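Arabinogalactan endo-1,4-beta-galactosidase (Ignisphaera aggregans, PDB 7OSK) probably cleaves the beta-1,4-linked galactan backbone of arabinogalactans from within, through this calcium-binding glycoside hydrolase family 53 catalytic domain of a longer archaeal protein. Local coordinates at residues Pro37-Asn41 with Ile324-Ala328; Pro47-Ile51 with Val88-Arg92; Pro106-Gly110 with Gly363-Gly367. All blocks are in the same frame, centred on the assembly; numbering follows the deposited sequence.

Contact 1: residues Pro37-Asn41 with Ile324-Ala328; sequences PVIIN and IQGQA
The flat carboxamide of Gln325 turns its polar end to the backbone of Ile39. Ile39 N lies in the amide plane, whereas Ile39 O is tilted 22° out of it. Val38 CG1 stands on the other side of that plane from Ile39 O, 3.6 Å from Gln325 NE2. Ile39 CD1 lies on the same side as Ile39 O, near Gln325 OE1. Two hydrogen bonds join the groups: Ile39 N reaches a lone pair of Gln325 OE1 at 2.7 Å, and Gln325 NE2 gives a hydrogen to a lone pair of Ile39 O. A bend at chi2 (69°) turns the amide out of line with the extended start of the chain. Glutamine suits the place because its acceptor and donor match the N-H and C=O of one residue. Next to the amide, Val38 CG1 meets the small Ala328 CB at 3.6 Å, and Val38 CG2 meets Ile324 CG2, the two side chains crossing at about a right angle. The N-terminal lead-in to strand 51-55 is thus laid on the first turn of helix 324-342, which precedes the last barrel strand, 346-352: surface packing away from the calcium site. With an alanine in place of Gln325, the N-H and C=O of Ile39 would probably lose both partners from the helix. Because both bonds go to main-chain atoms, the polar half does not depend on the side chain at Ile39, whereas the apolar half depends on the branched shape of Val38.

Contact 2: residues Pro47-Ile51 with Val88-Arg92; sequences PVDFI and VNWIR
Ile51 and Trp90 supply the apolar part, with the branched aliphatic chain laid over one face of the indole. Ile51 CG1 sits 3.7 Å from the centroid of the five-membered ring of Trp90 and 17° from its normal, a CH-pi contact. Ile51 CD1 continues over the middle of the whole ring system, and Ile51 CG2 touches Trp90 CG at 3.7 Å. With CG1 anti to the carbonyl carbon (chi1 -65°), Ile51 can set both branches and its tip on this face. The two residues open neighbouring parallel strands, 51-55 and 90-95, the first two of the eight-stranded TIM barrel, and a type I turn from Pro47 to Phe50 leads the chain in. The direct hydrogen bond comes from Asn89 ND2 to Phe50 O, 2.7 Å long and nearly straight at 173°. Asn89 OD1 in turn accepts from Arg52 N, so one short carboxamide, with a donor and an acceptor, holds the peptide groups on either side of Ile51. Water provides the remaining link: tryptophan, besides its broad apolar face for the isoleucine, keeps an N-H at its edge, and the water accepts from Trp90 NE1 at 3.0 Å and donates to Asp49 O.

Contact 3: residues Pro106-Gly110 with Gly363-Gly367; sequences PYGGG and GWKTG
Thr366 lays its hydroxyl against the carbonyls of Pro106 and Tyr107, with CB pointing toward that loop. Thr366 OG1 is hydrogen-bonded to Pro106 O, at a modelled length too short to be trusted. It lies beside the backbone N (chi1 -66°), which lets hydroxyl and N-H face the same loop. That N-H goes to Tyr107 O at 2.8 Å, the donor tilted 27° from the carbonyl plane. A small residue with a hydroxyl close to the backbone is well matched to such a double approach. Further along, Gly109 N gives a weak bond to Gly363 O, 3.4 Å away. A water bridges the same end, accepting from Gly110 N at 2.7 Å and donating to Gly363 O. Gly108 has backbone angles at which a CB would be jammed against the preceding carbonyl, which calls for glycine; Gly109 has a positive phi, which glycine takes easily. The CB of Trp364 points away from the 106-110 loop. Lys365 CB rests 3.6 Å above the Trp364 ring; Trp364 NE1 is hydrogen-bonded to Glu368, and the indole meets the ring of His305, a calcium ligand. The loops follow strands 90-95 and 346-352, at the barrel end where the active sites of TIM-barrel enzymes lie. Most of the cross-loop bonds use main-chain atoms on both sides, so the pairing depends less on large side chains than on the backbone angles open to glycine and on the threonine hydroxyl.

How the contacts relate
Contact 2 is nested within the chain loop closed by contact 1, their nearest atoms about 11 Å apart. Helix 324-342 connects them: its first turn forms contact 1, while Ile335 and Leu338 farther along it pack on Phe50 of contact 2. Contact 3 lies on the opposite side of the chain's centre from contact 2, their centres about 29 Å apart; strand 90-95 starts in contact 2 and leads to the loop of contact 3. The segments of contacts 1 and 3 alternate along the chain, with nearest atoms about 17 Å apart. Only contact 3 neighbours the calcium site, Gly363 lying about 9 Å from the ion; a hexane-1,6-diol, probably from the crystallisation liquor, lies about 4 Å from the side chain of Trp364.

Contact 1: residues Pro37-Asn41 with Ile324-Ala328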
loop_
_atom_site.group_PDB
_atom_site.type_symbol
_atom_site.label_atom_id
_atom_site.label_comp_id
_atom_site.label_asym_id
_atom_site.label_seq_id
_atom_site.Cartn_x
_atom_site.Cartn_y
_atom_site.Cartn_z
ATOM N N PRO A 37 23.361 -6.266 12.075
ATOM C CA PRO A 37 24.397 -6.956 11.297
ATOM C C PRO A 37 23.977 -7.167 9.837
ATOM O O PRO A 37 24.159 -8.250 9.275
ATOM C CB PRO A 37 24.557 -8.287 12.043
ATOM C CG PRO A 37 23.234 -8.519 12.689
ATOM C CD PRO A 37 22.720 -7.158 13.059
ATOM N N VAL A 38 23.428 -6.117 9.232
ATOM C CA VAL A 38 22.915 -6.188 7.867
ATOM C C VAL A 38 23.851 -5.510 6.870
ATOM O O VAL A 38 24.082 -4.303 6.943
ATOM C CB VAL A 38 21.523 -5.538 7.769
ATOM C CG1 VAL A 38 21.054 -5.469 6.316
ATOM C CG2 VAL A 38 20.521 -6.309 8.616
ATOM N N ILE A 39 24.371 -6.296 5.932
ATOM C CA ILE A 39 25.210 -5.776 4.860
ATOM C C ILE A 39 24.322 -5.345 3.700
ATOM O O ILE A 39 23.353 -6.025 3.362
ATOM C CB ILE A 39 26.242 -6.823 4.377
ATOM C CG1 ILE A 39 27.273 -7.106 5.474
ATOM C CG2 ILE A 39 26.963 -6.346 3.121
ATOM C CD1 ILE A 39 26.857 -8.185 6.455
ATOM N N ILE A 40 24.659 -4.215 3.090
ATOM C CA ILE A 40 23.848 -3.657 2.017
ATOM C C ILE A 40 24.687 -2.776 1.098
ATOM O O ILE A 40 25.500 -1.974 1.560
ATOM C CB ILE A 40 22.665 -2.832 2.580
ATOM C CG1 ILE A 40 22.000 -2.013 1.469
ATOM C CG2 ILE A 40 23.135 -1.918 3.710
ATOM C CD1 ILE A 40 20.744 -1.307 1.905
ATOM N N ASN A 41 24.482 -2.932 -0.206
ATOM C CA ASN A 41 25.151 -2.097 -1.193
ATOM C C ASN A 41 24.373 -0.806 -1.439
ATOM O O ASN A 41 23.146 -0.824 -1.481
ATOM C CB ASN A 41 25.326 -2.860 -2.505
ATOM C CG ASN A 41 26.719 -3.429 -2.664
ATOM O OD1 ASN A 41 27.540 -2.885 -3.405
ATOM N ND2 ASN A 41 26.997 -4.525 -1.966
ATOM N N ILE A 324 16.686 -11.603 8.162
ATOM C CA ILE A 324 16.665 -10.151 8.224
ATOM C C ILE A 324 17.536 -9.586 7.106
ATOM O O ILE A 324 17.192 -8.581 6.488
ATOM C CB ILE A 324 17.149 -9.634 9.593
ATOM C CG1 ILE A 324 16.301 -10.253 10.712
ATOM C CG2 ILE A 324 17.086 -8.110 9.633
ATOM C CD1 ILE A 324 16.647 -9.778 12.114
ATOM N N GLN A 325 18.661 -10.247 6.848
ATOM C CA GLN A 325 19.529 -9.884 5.731
ATOM C C GLN A 325 18.831 -10.140 4.399
ATOM O O GLN A 325 18.904 -9.323 3.480
ATOM C CB GLN A 325 20.841 -10.672 5.791
ATOM C CG GLN A 325 21.824 -10.346 4.672
ATOM C CD GLN A 325 22.411 -8.956 4.802
ATOM O OE1 GLN A 325 23.292 -8.718 5.629
ATOM N NE2 GLN A 325 21.926 -8.028 3.984
ATOM N N GLY A 326 18.166 -11.287 4.297
ATOM C CA GLY A 326 17.484 -11.669 3.076
ATOM C C GLY A 326 16.350 -10.722 2.748
ATOM O O GLY A 326 16.056 -10.473 1.578
ATOM N N GLN A 327 15.708 -10.198 3.787
ATOM C CA GLN A 327 14.649 -9.213 3.625
ATOM C C GLN A 327 15.229 -7.910 3.090
ATOM O O GLN A 327 14.710 -7.327 2.140
ATOM C CB GLN A 327 13.933 -8.965 4.958
ATOM C CG GLN A 327 12.814 -7.926 4.890
ATOM C CD GLN A 327 12.250 -7.572 6.255
ATOM O OE1 GLN A 327 12.992 -7.292 7.196
ATOM N NE2 GLN A 327 10.926 -7.580 6.366
ATOM N N ALA A 328 16.314 -7.465 3.712
ATOM C CA ALA A 328 16.951 -6.208 3.347
ATOM C C ALA A 328 17.533 -6.280 1.940
ATOM O O ALA A 328 17.437 -5.323 1.169
ATOM C CB ALA A 328 18.036 -5.856 4.352
#

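Contact 2: residues Pro47-Ile51 with Val88-Arg92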
loop_
_atom_site.group_PDB
_atom_site.type_symbol
_atom_site.label_atom_id
_atom_site.label_comp_id
_atom_site.label_asym_id
_atom_site.label_seq_id
_atom_site.Cartn_x
_atom_site.Cartn_y
_atom_site.Cartn_z
ATOM N N PRO A 47 17.937 9.265 -6.254
ATOM C CA PRO A 47 17.506 10.600 -5.806
ATOM C C PRO A 47 17.147 10.656 -4.322
ATOM O O PRO A 47 16.643 9.674 -3.781
ATOM C CB PRO A 47 16.268 10.878 -6.666
ATOM C CG PRO A 47 16.436 10.029 -7.866
ATOM C CD PRO A 47 17.128 8.793 -7.394
ATOM N N VAL A 48 17.394 11.796 -3.681
ATOM C CA VAL A 48 17.114 11.953 -2.254
ATOM C C VAL A 48 15.617 12.087 -1.966
ATOM O O VAL A 48 15.190 11.954 -0.818
ATOM C CB VAL A 48 17.846 13.181 -1.661
ATOM C CG1 VAL A 48 19.351 12.952 -1.651
ATOM C CG2 VAL A 48 17.496 14.454 -2.429
ATOM N N ASP A 49 14.829 12.349 -3.007
ATOM C CA ASP A 49 13.379 12.492 -2.872
ATOM C C ASP A 49 12.649 11.241 -3.367
ATOM O O ASP A 49 11.437 11.257 -3.583
ATOM C CB ASP A 49 12.895 13.726 -3.637
ATOM C CG ASP A 49 13.309 13.709 -5.097
ATOM O OD1 ASP A 49 14.337 13.072 -5.417
ATOM O OD2 ASP A 49 12.609 14.335 -5.923
ATOM N N PHE A 50 13.406 10.161 -3.541
ATOM C CA PHE A 50 12.864 8.867 -3.952
ATOM C C PHE A 50 11.889 8.350 -2.894
ATOM O O PHE A 50 12.164 8.449 -1.700
ATOM C CB PHE A 50 14.015 7.880 -4.164
ATOM C CG PHE A 50 13.642 6.643 -4.928
ATOM C CD1 PHE A 50 13.506 6.678 -6.304
ATOM C CD2 PHE A 50 13.460 5.438 -4.275
ATOM C CE1 PHE A 50 13.175 5.538 -7.010
ATOM C CE2 PHE A 50 13.131 4.297 -4.977
ATOM C CZ PHE A 50 12.993 4.348 -6.346
ATOM N N ILE A 51 10.748 7.808 -3.321
ATOM C CA ILE A 51 9.748 7.336 -2.366
ATOM C C ILE A 51 10.212 6.044 -1.709
ATOM O O ILE A 51 10.164 4.970 -2.307
ATOM C CB ILE A 51 8.362 7.121 -3.025
ATOM C CG1 ILE A 51 7.801 8.459 -3.505
ATOM C CG2 ILE A 51 7.383 6.450 -2.044
ATOM C CD1 ILE A 51 6.428 8.373 -4.136
ATOM N N VAL A 88 12.685 6.256 6.047
ATOM C CA VAL A 88 11.351 6.272 5.460
ATOM C C VAL A 88 10.834 7.704 5.357
ATOM O O VAL A 88 10.853 8.444 6.339
ATOM C CB VAL A 88 10.363 5.417 6.282
ATOM C CG1 VAL A 88 8.950 5.524 5.720
ATOM C CG2 VAL A 88 10.814 3.963 6.304
ATOM N N ASN A 89 10.366 8.084 4.169
ATOM C CA ASN A 89 9.903 9.451 3.919
ATOM C C ASN A 89 8.443 9.539 3.488
ATOM O O ASN A 89 7.880 10.633 3.425
ATOM C CB ASN A 89 10.777 10.112 2.853
ATOM C CG ASN A 89 10.923 9.262 1.610
ATOM O OD1 ASN A 89 10.249 8.244 1.460
ATOM N ND2 ASN A 89 11.801 9.680 0.706
ATOM N N TRP A 90 7.840 8.393 3.183
ATOM C CA TRP A 90 6.442 8.344 2.761
ATOM C C TRP A 90 5.634 7.358 3.595
ATOM O O TRP A 90 6.162 6.355 4.077
ATOM C CB TRP A 90 6.339 7.964 1.284
ATOM C CG TRP A 90 6.479 9.119 0.351
ATOM C CD1 TRP A 90 7.629 9.767 0.016
ATOM C CD2 TRP A 90 5.428 9.759 -0.383
ATOM N NE1 TRP A 90 7.361 10.777 -0.878
ATOM C CE2 TRP A 90 6.016 10.792 -1.139
ATOM C CE3 TRP A 90 4.048 9.559 -0.471
ATOM C CZ2 TRP A 90 5.269 11.624 -1.972
ATOM C CZ3 TRP A 90 3.308 10.387 -1.299
ATOM C CH2 TRP A 90 3.921 11.406 -2.039
ATOM N N ILE A 91 4.348 7.662 3.750
ATOM C CA ILE A 91 3.417 6.818 4.489
ATOM C C ILE A 91 2.220 6.480 3.608
ATOM O O ILE A 91 1.603 7.368 3.016
ATOM C CB ILE A 91 2.923 7.510 5.783
ATOM C CG1 ILE A 91 4.106 7.915 6.670
ATOM C CG2 ILE A 91 1.966 6.603 6.549
ATOM C CD1 ILE A 91 4.936 6.748 7.184
ATOM N N ARG A 92 1.897 5.193 3.527
ATOM C CA ARG A 92 0.739 4.733 2.768
ATOM C C ARG A 92 -0.319 4.184 3.714
ATOM O O ARG A 92 -0.023 3.364 4.580
ATOM C CB ARG A 92 1.150 3.669 1.749
ATOM C CG ARG A 92 0.010 3.130 0.900
ATOM C CD ARG A 92 0.533 2.176 -0.163
ATOM N NE ARG A 92 -0.533 1.645 -1.017
ATOM C CZ ARG A 92 -1.141 0.476 -0.833
ATOM N NH1 ARG A 92 -0.805 -0.312 0.181
ATOM N NH2 ARG A 92 -2.093 0.089 -1.669
HETATM O O HOH W 1 9.829 12.136 -1.852
#

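Contact 3: residues Pro106-Gly110 with Gly363-Gly367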
loop_
_atom_site.group_PDB
_atom_site.type_symbol
_atom_site.label_atom_id
_atom_site.label_comp_id
_atom_site.label_asym_id
_atom_site.label_seq_id
_atom_site.Cartn_x
_atom_site.Cartn_y
_atom_site.Cartn_z
ATOM N N PRO A 106 -16.255 -3.780 15.125
ATOM C CA PRO A 106 -15.289 -3.622 14.029
ATOM C C PRO A 106 -14.953 -4.930 13.308
ATOM O O PRO A 106 -14.946 -5.991 13.927
ATOM C CB PRO A 106 -14.050 -3.071 14.738
ATOM C CG PRO A 106 -14.142 -3.609 16.114
ATOM C CD PRO A 106 -15.608 -3.652 16.444
ATOM N N TYR A 107 -14.667 -4.838 12.012
ATOM C CA TYR A 107 -14.302 -6.003 11.212
ATOM C C TYR A 107 -12.901 -6.505 11.556
ATOM O O TYR A 107 -12.656 -7.713 11.590
ATOM C CB TYR A 107 -14.375 -5.671 9.715
ATOM C CG TYR A 107 -15.776 -5.512 9.150
ATOM C CD1 TYR A 107 -16.896 -5.918 9.867
ATOM C CD2 TYR A 107 -15.974 -4.964 7.888
ATOM C CE1 TYR A 107 -18.170 -5.777 9.346
ATOM C CE2 TYR A 107 -17.244 -4.818 7.361
ATOM C CZ TYR A 107 -18.338 -5.227 8.093
ATOM O OH TYR A 107 -19.603 -5.085 7.570
ATOM N N GLY A 108 -11.987 -5.570 11.805
ATOM C CA GLY A 108 -10.602 -5.898 12.098
ATOM C C GLY A 108 -9.675 -5.485 10.969
ATOM O O GLY A 108 -10.011 -4.622 10.160
ATOM N N GLY A 109 -8.504 -6.109 10.916
ATOM C CA GLY A 109 -7.530 -5.813 9.884
ATOM C C GLY A 109 -7.054 -4.377 9.953
ATOM O O GLY A 109 -6.742 -3.768 8.929
ATOM N N GLY A 110 -7.001 -3.839 11.167
ATOM C CA GLY A 110 -6.555 -2.475 11.391
ATOM C C GLY A 110 -7.701 -1.506 11.624
ATOM O O GLY A 110 -7.496 -0.433 12.187
ATOM N N GLY A 363 -5.246 -8.453 14.955
ATOM C CA GLY A 363 -5.144 -9.478 13.934
ATOM C C GLY A 363 -5.652 -8.980 12.596
ATOM O O GLY A 363 -6.011 -7.810 12.453
ATOM N N TRP A 364 -5.680 -9.871 11.611
ATOM C CA TRP A 364 -6.160 -9.532 10.275
ATOM C C TRP A 364 -7.682 -9.456 10.249
ATOM O O TRP A 364 -8.280 -8.972 9.288
ATOM C CB TRP A 364 -5.683 -10.568 9.259
ATOM C CG TRP A 364 -6.548 -11.790 9.226
ATOM C CD1 TRP A 364 -6.538 -12.830 10.109
ATOM C CD2 TRP A 364 -7.559 -12.095 8.259
ATOM N NE1 TRP A 364 -7.482 -13.764 9.753
ATOM C CE2 TRP A 364 -8.121 -13.336 8.619
ATOM C CE3 TRP A 364 -8.042 -11.440 7.124
ATOM C CZ2 TRP A 364 -9.137 -13.933 7.884
ATOM C CZ3 TRP A 364 -9.053 -12.037 6.397
ATOM C CH2 TRP A 364 -9.588 -13.268 6.781
ATOM N N LYS A 365 -8.299 -9.946 11.318
ATOM C CA LYS A 365 -9.745 -10.050 11.407
ATOM C C LYS A 365 -10.133 -10.041 12.876
ATOM O O LYS A 365 -9.352 -10.469 13.726
ATOM C CB LYS A 365 -10.231 -11.330 10.719
ATOM C CG LYS A 365 -11.738 -11.483 10.625
ATOM C CD LYS A 365 -12.104 -12.768 9.895
ATOM C CE LYS A 365 -13.609 -12.920 9.748
ATOM N NZ LYS A 365 -13.978 -14.129 8.963
ATOM N N THR A 366 -11.324 -9.541 13.180
ATOM C CA THR A 366 -11.823 -9.574 14.546
ATOM C C THR A 366 -11.894 -11.020 15.030
ATOM O O THR A 366 -12.565 -11.858 14.423
ATOM C CB THR A 366 -13.210 -8.917 14.657
ATOM O OG1 THR A 366 -13.097 -7.516 14.379
ATOM C CG2 THR A 366 -13.794 -9.105 16.054
ATOM N N GLY A 367 -11.188 -11.305 16.119
ATOM C CA GLY A 367 -11.183 -12.634 16.705
ATOM C C GLY A 367 -10.008 -13.489 16.267
ATOM O O GLY A 367 -9.595 -14.393 16.993
HETATM O O HOH W 2 -6.596 -5.430 13.362
#